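Local coordinates for protein importin-95 (Chaetomium thermophilum, PDB 4XRI) that serves as a nuclear transport receptor of the importin-beta family, carrying protein cargo into the nucleus and probably binding a small GTPase, at residues A743-T747 / L763-I767; V189-A193 / A206-L210; L513-T517 / A530-L534. The protein carries 2 engineered substitutions. One frame throughout, in Å; residues are numbered along the deposited sequence.

Overall arrangement
All three contacts join segments close in sequence within the all-helical HEAT-repeat solenoid, but each uses different helices, and none touches another. Contacts 2 and 3 lie on opposite sides of the chain's centre, their own centres about 57 Å apart; the centre of contact 1 is about 50 Å and 43 Å from theirs. Contact 2 is wholly buried and apolar, with alanine and glycine at its closest approach and valine, isoleucine and leucine beside them. Contact 3 is mostly buried, with larger aliphatic chains and a threonine methyl over a tyrosine ring. Contact 1 sets a helix end and its following loop against the next helix; its core is buried, its margin reaches solvent, and it adds an arginine and a water.

Contact 1 of 3, residues A743-T747 / L763-I767; sequences AATIT and LREGI
Ile767 lays its CD1 methyl over the last turn of helix 730-743, 3.6 Å from Ala743 CB and close to the peptide that leads to Ala744. The contact belongs to a helix-loop-helix element of the HEAT-repeat solenoid: the chain leaves one helix through a type I beta turn from Ala743 to Ile746, and that turn packs on the side of helix 754-780. One helical turn earlier, Leu763 does the matching work. Its CG stands anti to the backbone N (chi1 179°), which carries CD2 across to the turn, 3.4 Å from Ala743 O and 4.0 Å from Ile746 CB. Leu715 of helix 711-725 touches Ala743, Leu763 and Ile767, and Leu797 of helix 791-802 lies against Ala744, Arg764 and Ile767, so both helices pack against this part of the contact.

The polar half is the work of Arg764. Its chain runs extended from CG to NE and brings the guanidinium to the backbone oxygens of the turn. NH1 donates to Ala744 O at 2.9 Å in a bent bond, with an N-H...O angle of 139°. The donor lies in the plane of that carbonyl, whereas the oxygen sits 27° out of the guanidinium plane. Thr747 CG2 flanks the same NH1 at 3.8 Å. On the other arm NH2 bonds to Ser800 OG, so hydrogen bonds from both NH1 and NH2 probably restrict the rotation of the group. NE serves a third partner, a water in the plane of the guanidinium at its edge. From there the water bridges to the turn, lying 2.6 Å from Ile746 O and 2.8 Å from Ala743 O.

Contact 2 of 3, residues V189-A193 / A206-L210; sequences VVQGA and AITAL
Val189 faces helix 200-212 from its CB outward, and each branch finds a different partner there. CB itself stands 4.2 Å from Ala206 O. CG1, anti to the carbonyl carbon (chi1 -55°), points at the methyl of Ala209, a loose contact of 4.4 Å. CG2 meets Leu210 CD1 at 4.1 Å, the two side chains crossing at about a right angle.

Where the helices come nearest, the packing is carried by small residues, chiefly the methyl of Ala206. Ala206 CB presses on the backbone of segment 189-193, 3.4 Å from Val189 O and equally near Gly192 C and Ala193 N. Gly192 has no side chain in the way; a CB there would come within about 3.1 Å of Ala206 CB. Ala193 adds its own methyl, 3.9 Å from Ala206 CB and also against the CD1 end of Ile207.

Leu160 of helix 153-168 touches both Val189 and Ala206, while Val233 and Val234 of helix 224-238 reach Ala193 and Leu210, so these two helices also pack against the pair. Ala193 O accepts a bond from Arg203 NE. With the axes of the two short segments 8.1 Å apart at closest approach and running at 144° to each other, this is the close, small-residue packing of consecutive, roughly antiparallel helices in a HEAT-repeat solenoid.

Contact 3 of 3, residues L513-T517 / A530-L534; sequences LLTVT and AYEVL
Thr517 sets its CG2 methyl squarely over the ring of Tyr531, 3.7 Å from the centroid and only 1° off the ring normal, a CH-pi contact over one face. Thr517 CB follows towards the phenol end, 3.6 Å from Tyr531 CZ. Thr517 CG2 also touches Ala530 CB, which receives Val516 CG1 at 3.7 Å. Leu513 carries much of the remaining packing: its CD1 packs on Val533 CG1 at 3.7 Å, the side chains crossing at about a right angle, and reaches Leu534 CB, while CD2 lies over the backbone oxygen of Ala530. Leu514 CD2 and Leu534 CD2 close the margin at 4.2 Å.

What fixes the threonine is its hydroxyl. With chi1 at 52°, between the backbone N and the carbonyl carbon, Thr517 OG1 turns back to donate to Leu513 O over 2.7 Å, on a lone pair in the carbonyl plane; that oxygen also accepts Thr517 N. Tyr531 leaves its backbone heading away from the partner helix, and its ring swings back beneath the methyl. Further out, Arg559 of helix 546-567 bonds through NH1 to both Thr517 OG1 and Tyr531 OH, and through NH2 to Leu514 O, linking the threonine, the phenol and the backbone of Leu514. Ser585, Leu586 and Val589 of helix 573-597 touch the tyrosine as well. A leucine in place of Tyr531 would probably leave Arg559 without its phenol partner and the threonine methyl without a flat face to rest on. Phe467 and Leu470 of helix 455-472 lie against Leu513, and Cys481 and Leu484 of helix 477-490 against Val533, the layered packing of successive helices that builds a HEAT-repeat solenoid.

Contact 1 of 3, residues A743-T747 / L763-I767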
loop_
_atom_site.group_PDB
_atom_site.type_symbol
_atom_site.label_atom_id
_atom_site.label_comp_id
_atom_site.label_asym_id
_atom_site.label_seq_id
_atom_site.Cartn_x
_atom_site.Cartn_y
_atom_site.Cartn_z
ATOM N N ALA A 743 -5.076 26.795 -8.832
ATOM C CA ALA A 743 -4.721 25.620 -8.046
ATOM C C ALA A 743 -5.226 25.727 -6.611
ATOM O O ALA A 743 -5.540 24.721 -5.976
ATOM C CB ALA A 743 -3.212 25.415 -8.062
ATOM N N ALA A 744 -5.309 26.954 -6.109
ATOM C CA ALA A 744 -5.738 27.195 -4.738
ATOM C C ALA A 744 -7.222 26.892 -4.531
ATOM O O ALA A 744 -7.660 26.661 -3.404
ATOM C CB ALA A 744 -5.439 28.631 -4.342
ATOM N N THR A 745 -7.989 26.891 -5.617
ATOM C CA THR A 745 -9.428 26.669 -5.531
ATOM C C THR A 745 -9.781 25.185 -5.605
ATOM O O THR A 745 -10.923 24.797 -5.353
ATOM C CB THR A 745 -10.185 27.414 -6.647
ATOM O OG1 THR A 745 -9.890 26.811 -7.912
ATOM C CG2 THR A 745 -9.785 28.881 -6.677
ATOM N N ILE A 746 -8.802 24.358 -5.957
ATOM C CA ILE A 746 -9.030 22.920 -6.040
ATOM C C ILE A 746 -9.099 22.302 -4.646
ATOM O O ILE A 746 -8.145 22.380 -3.873
ATOM C CB ILE A 746 -7.937 22.216 -6.861
ATOM C CG1 ILE A 746 -7.989 22.685 -8.317
ATOM C CG2 ILE A 746 -8.109 20.704 -6.792
ATOM C CD1 ILE A 746 -6.964 22.027 -9.212
ATOM N N THR A 747 -10.241 21.698 -4.329
ATOM C CA THR A 747 -10.457 21.082 -3.023
ATOM C C THR A 747 -11.095 19.707 -3.159
ATOM O O THR A 747 -11.587 19.343 -4.225
ATOM C CB THR A 747 -11.353 21.951 -2.121
ATOM O OG1 THR A 747 -12.568 22.259 -2.814
ATOM C CG2 THR A 747 -10.644 23.250 -1.744
ATOM N N LEU A 763 -0.776 19.430 -3.170
ATOM C CA LEU A 763 -0.867 20.509 -4.145
ATOM C C LEU A 763 -0.554 21.856 -3.504
ATOM O O LEU A 763 0.207 22.659 -4.048
ATOM C CB LEU A 763 -2.261 20.543 -4.776
ATOM C CG LEU A 763 -2.529 21.642 -5.803
ATOM C CD1 LEU A 763 -1.647 21.455 -7.022
ATOM C CD2 LEU A 763 -3.997 21.646 -6.199
ATOM N N ARG A 764 -1.142 22.092 -2.337
ATOM C CA ARG A 764 -0.991 23.367 -1.648
ATOM C C ARG A 764 0.402 23.522 -1.050
ATOM O O ARG A 764 0.874 24.640 -0.845
ATOM C CB ARG A 764 -2.064 23.513 -0.571
ATOM C CG ARG A 764 -3.459 23.682 -1.166
ATOM C CD ARG A 764 -4.517 23.948 -0.113
ATOM N NE ARG A 764 -5.733 24.478 -0.727
ATOM C CZ ARG A 764 -6.730 25.044 -0.055
ATOM N NH1 ARG A 764 -7.790 25.507 -0.704
ATOM N NH2 ARG A 764 -6.664 25.151 1.264
ATOM N N GLU A 765 1.057 22.398 -0.776
ATOM C CA GLU A 765 2.481 22.417 -0.460
ATOM C C GLU A 765 3.232 23.002 -1.647
ATOM O O GLU A 765 4.094 23.868 -1.491
ATOM C CB GLU A 765 3.002 21.012 -0.142
ATOM C CG GLU A 765 2.595 20.471 1.213
ATOM C CD GLU A 765 3.153 19.083 1.464
ATOM O OE1 GLU A 765 4.155 18.717 0.813
ATOM O OE2 GLU A 765 2.586 18.354 2.306
ATOM N N GLY A 766 2.883 22.517 -2.835
ATOM C CA GLY A 766 3.469 22.986 -4.074
ATOM C C GLY A 766 3.220 24.462 -4.308
ATOM O O GLY A 766 4.149 25.203 -4.624
ATOM N N ILE A 767 1.970 24.888 -4.147
ATOM C CA ILE A 767 1.609 26.292 -4.327
ATOM C C ILE A 767 2.414 27.199 -3.404
ATOM O O ILE A 767 2.963 28.214 -3.832
ATOM C CB ILE A 767 0.114 26.549 -4.056
ATOM C CG1 ILE A 767 -0.768 25.647 -4.920
ATOM C CG2 ILE A 767 -0.213 28.008 -4.313
ATOM C CD1 ILE A 767 -2.247 25.775 -4.614
HETATM O O HOH W 1 -5.992 23.712 -3.358
#

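Contact 2 of 3, residues V189-A193 / A206-L210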
loop_
_atom_site.group_PDB
_atom_site.type_symbol
_atom_site.label_atom_id
_atom_site.label_comp_id
_atom_site.label_asym_id
_atom_site.label_seq_id
_atom_site.Cartn_x
_atom_site.Cartn_y
_atom_site.Cartn_z
ATOM N N VAL A 189 -32.352 -15.652 6.853
ATOM C CA VAL A 189 -30.976 -16.136 6.799
ATOM C C VAL A 189 -30.563 -16.813 8.108
ATOM O O VAL A 189 -29.823 -17.797 8.093
ATOM C CB VAL A 189 -29.979 -14.996 6.463
ATOM C CG1 VAL A 189 -30.389 -14.310 5.165
ATOM C CG2 VAL A 189 -29.875 -13.986 7.590
ATOM N N VAL A 190 -31.053 -16.302 9.234
ATOM C CA VAL A 190 -30.704 -16.867 10.532
ATOM C C VAL A 190 -31.392 -18.212 10.719
ATOM O O VAL A 190 -30.772 -19.185 11.159
ATOM C CB VAL A 190 -31.089 -15.930 11.695
ATOM C CG1 VAL A 190 -31.035 -16.673 13.026
ATOM C CG2 VAL A 190 -30.173 -14.721 11.723
ATOM N N GLN A 191 -32.676 -18.265 10.378
ATOM C CA GLN A 191 -33.429 -19.510 10.484
ATOM C C GLN A 191 -32.876 -20.566 9.539
ATOM O O GLN A 191 -32.924 -21.759 9.828
ATOM C CB GLN A 191 -34.911 -19.278 10.196
ATOM C CG GLN A 191 -35.651 -18.584 11.326
ATOM C CD GLN A 191 -37.145 -18.482 11.081
ATOM O OE1 GLN A 191 -37.631 -18.764 9.985
ATOM N NE2 GLN A 191 -37.884 -18.076 12.109
ATOM N N GLY A 192 -32.340 -20.123 8.409
ATOM C CA GLY A 192 -31.752 -21.041 7.455
ATOM C C GLY A 192 -30.442 -21.611 7.962
ATOM O O GLY A 192 -30.035 -22.697 7.565
ATOM N N ALA A 193 -29.778 -20.867 8.842
ATOM C CA ALA A 193 -28.442 -21.226 9.312
ATOM C C ALA A 193 -28.473 -22.105 10.560
ATOM O O ALA A 193 -27.469 -22.721 10.919
ATOM C CB ALA A 193 -27.632 -19.967 9.585
ATOM N N ALA A 206 -26.867 -20.179 4.033
ATOM C CA ALA A 206 -27.478 -19.213 4.935
ATOM C C ALA A 206 -26.445 -18.479 5.782
ATOM O O ALA A 206 -26.525 -17.262 5.948
ATOM C CB ALA A 206 -28.488 -19.906 5.831
ATOM N N ILE A 207 -25.479 -19.216 6.321
ATOM C CA ILE A 207 -24.461 -18.607 7.169
ATOM C C ILE A 207 -23.546 -17.714 6.330
ATOM O O ILE A 207 -23.062 -16.686 6.801
ATOM C CB ILE A 207 -23.628 -19.675 7.931
ATOM C CG1 ILE A 207 -22.819 -19.026 9.056
ATOM C CG2 ILE A 207 -22.732 -20.471 6.992
ATOM C CD1 ILE A 207 -23.657 -18.522 10.200
ATOM N N THR A 208 -23.339 -18.100 5.074
ATOM C CA THR A 208 -22.545 -17.308 4.145
ATOM C C THR A 208 -23.272 -16.013 3.817
ATOM O O THR A 208 -22.670 -14.939 3.767
ATOM C CB THR A 208 -22.260 -18.077 2.841
ATOM O OG1 THR A 208 -21.647 -19.332 3.151
ATOM C CG2 THR A 208 -21.340 -17.270 1.932
ATOM N N ALA A 209 -24.577 -16.130 3.595
ATOM C CA ALA A 209 -25.413 -14.982 3.276
ATOM C C ALA A 209 -25.469 -14.012 4.451
ATOM O O ALA A 209 -25.475 -12.795 4.262
ATOM C CB ALA A 209 -26.811 -15.435 2.892
ATOM N N LEU A 210 -25.509 -14.559 5.663
ATOM C CA LEU A 210 -25.485 -13.742 6.870
ATOM C C LEU A 210 -24.192 -12.938 6.943
ATOM O O LEU A 210 -24.206 -11.749 7.258
ATOM C CB LEU A 210 -25.645 -14.613 8.120
ATOM C CG LEU A 210 -25.494 -13.896 9.465
ATOM C CD1 LEU A 210 -26.468 -12.733 9.569
ATOM C CD2 LEU A 210 -25.693 -14.875 10.617
#

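Contact 3 of 3, residues L513-T517 / A530-L534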
loop_
_atom_site.group_PDB
_atom_site.type_symbol
_atom_site.label_atom_id
_atom_site.label_comp_id
_atom_site.label_asym_id
_atom_site.label_seq_id
_atom_site.Cartn_x
_atom_site.Cartn_y
_atom_site.Cartn_z
ATOM N N LEU A 513 30.367 -8.768 -1.058
ATOM C CA LEU A 513 29.201 -8.388 -1.842
ATOM C C LEU A 513 29.547 -8.255 -3.321
ATOM O O LEU A 513 28.738 -8.584 -4.186
ATOM C CB LEU A 513 28.609 -7.084 -1.308
ATOM C CG LEU A 513 27.990 -7.221 0.083
ATOM C CD1 LEU A 513 27.737 -5.860 0.700
ATOM C CD2 LEU A 513 26.700 -8.026 0.002
ATOM N N LEU A 514 30.754 -7.774 -3.606
ATOM C CA LEU A 514 31.231 -7.684 -4.982
ATOM C C LEU A 514 31.505 -9.070 -5.556
ATOM O O LEU A 514 31.369 -9.287 -6.763
ATOM C CB LEU A 514 32.490 -6.816 -5.064
ATOM C CG LEU A 514 32.272 -5.302 -5.085
ATOM C CD1 LEU A 514 33.595 -4.557 -5.020
ATOM C CD2 LEU A 514 31.486 -4.901 -6.319
ATOM N N THR A 515 31.875 -10.008 -4.688
ATOM C CA THR A 515 32.159 -11.372 -5.117
ATOM C C THR A 515 30.884 -12.098 -5.523
ATOM O O THR A 515 30.829 -12.729 -6.576
ATOM C CB THR A 515 32.865 -12.179 -4.011
ATOM O OG1 THR A 515 34.081 -11.520 -3.635
ATOM C CG2 THR A 515 33.175 -13.591 -4.491
ATOM N N VAL A 516 29.854 -11.991 -4.691
ATOM C CA VAL A 516 28.603 -12.701 -4.928
ATOM C C VAL A 516 27.825 -12.099 -6.103
ATOM O O VAL A 516 27.040 -12.790 -6.754
ATOM C CB VAL A 516 27.720 -12.712 -3.651
ATOM C CG1 VAL A 516 27.275 -11.310 -3.281
ATOM C CG2 VAL A 516 26.521 -13.636 -3.822
ATOM N N THR A 517 28.058 -10.822 -6.391
ATOM C CA THR A 517 27.393 -10.167 -7.518
ATOM C C THR A 517 28.205 -10.286 -8.807
ATOM O O THR A 517 27.748 -9.889 -9.881
ATOM C CB THR A 517 27.131 -8.669 -7.243
ATOM O OG1 THR A 517 28.347 -8.034 -6.825
ATOM C CG2 THR A 517 26.074 -8.491 -6.165
ATOM N N ALA A 530 21.858 -8.490 -2.968
ATOM C CA ALA A 530 23.209 -8.222 -2.486
ATOM C C ALA A 530 23.666 -6.817 -2.867
ATOM O O ALA A 530 24.379 -6.159 -2.109
ATOM C CB ALA A 530 24.181 -9.259 -3.027
ATOM N N TYR A 531 23.255 -6.366 -4.048
ATOM C CA TYR A 531 23.549 -5.007 -4.488
ATOM C C TYR A 531 22.882 -3.998 -3.562
ATOM O O TYR A 531 23.462 -2.962 -3.240
ATOM C CB TYR A 531 23.089 -4.786 -5.933
ATOM C CG TYR A 531 24.142 -5.092 -6.980
ATOM C CD1 TYR A 531 25.441 -4.610 -6.856
ATOM C CD2 TYR A 531 23.836 -5.868 -8.090
ATOM C CE1 TYR A 531 26.403 -4.891 -7.813
ATOM C CE2 TYR A 531 24.787 -6.148 -9.050
ATOM C CZ TYR A 531 26.068 -5.660 -8.908
ATOM O OH TYR A 531 27.019 -5.943 -9.861
ATOM N N GLU A 532 21.663 -4.311 -3.132
ATOM C CA GLU A 532 20.944 -3.455 -2.193
ATOM C C GLU A 532 21.706 -3.344 -0.878
ATOM O O GLU A 532 21.802 -2.264 -0.298
ATOM C CB GLU A 532 19.532 -3.983 -1.937
ATOM C CG GLU A 532 18.633 -2.982 -1.233
ATOM C CD GLU A 532 17.302 -3.576 -0.806
ATOM O OE1 GLU A 532 17.136 -4.814 -0.878
ATOM O OE2 GLU A 532 16.416 -2.797 -0.394
ATOM N N VAL A 533 22.251 -4.468 -0.424
ATOM C CA VAL A 533 23.074 -4.506 0.780
ATOM C C VAL A 533 24.275 -3.585 0.634
ATOM O O VAL A 533 24.562 -2.769 1.514
ATOM C CB VAL A 533 23.572 -5.935 1.085
ATOM C CG1 VAL A 533 24.454 -5.927 2.324
ATOM C CG2 VAL A 533 22.399 -6.872 1.269
ATOM N N LEU A 534 24.969 -3.724 -0.489
ATOM C CA LEU A 534 26.137 -2.910 -0.791
ATOM C C LEU A 534 25.797 -1.423 -0.770
ATOM O O LEU A 534 26.566 -0.606 -0.261
ATOM C CB LEU A 534 26.716 -3.304 -2.151
ATOM C CG LEU A 534 27.986 -2.576 -2.591
ATOM C CD1 LEU A 534 29.032 -2.631 -1.488
ATOM C CD2 LEU A 534 28.526 -3.173 -3.879
#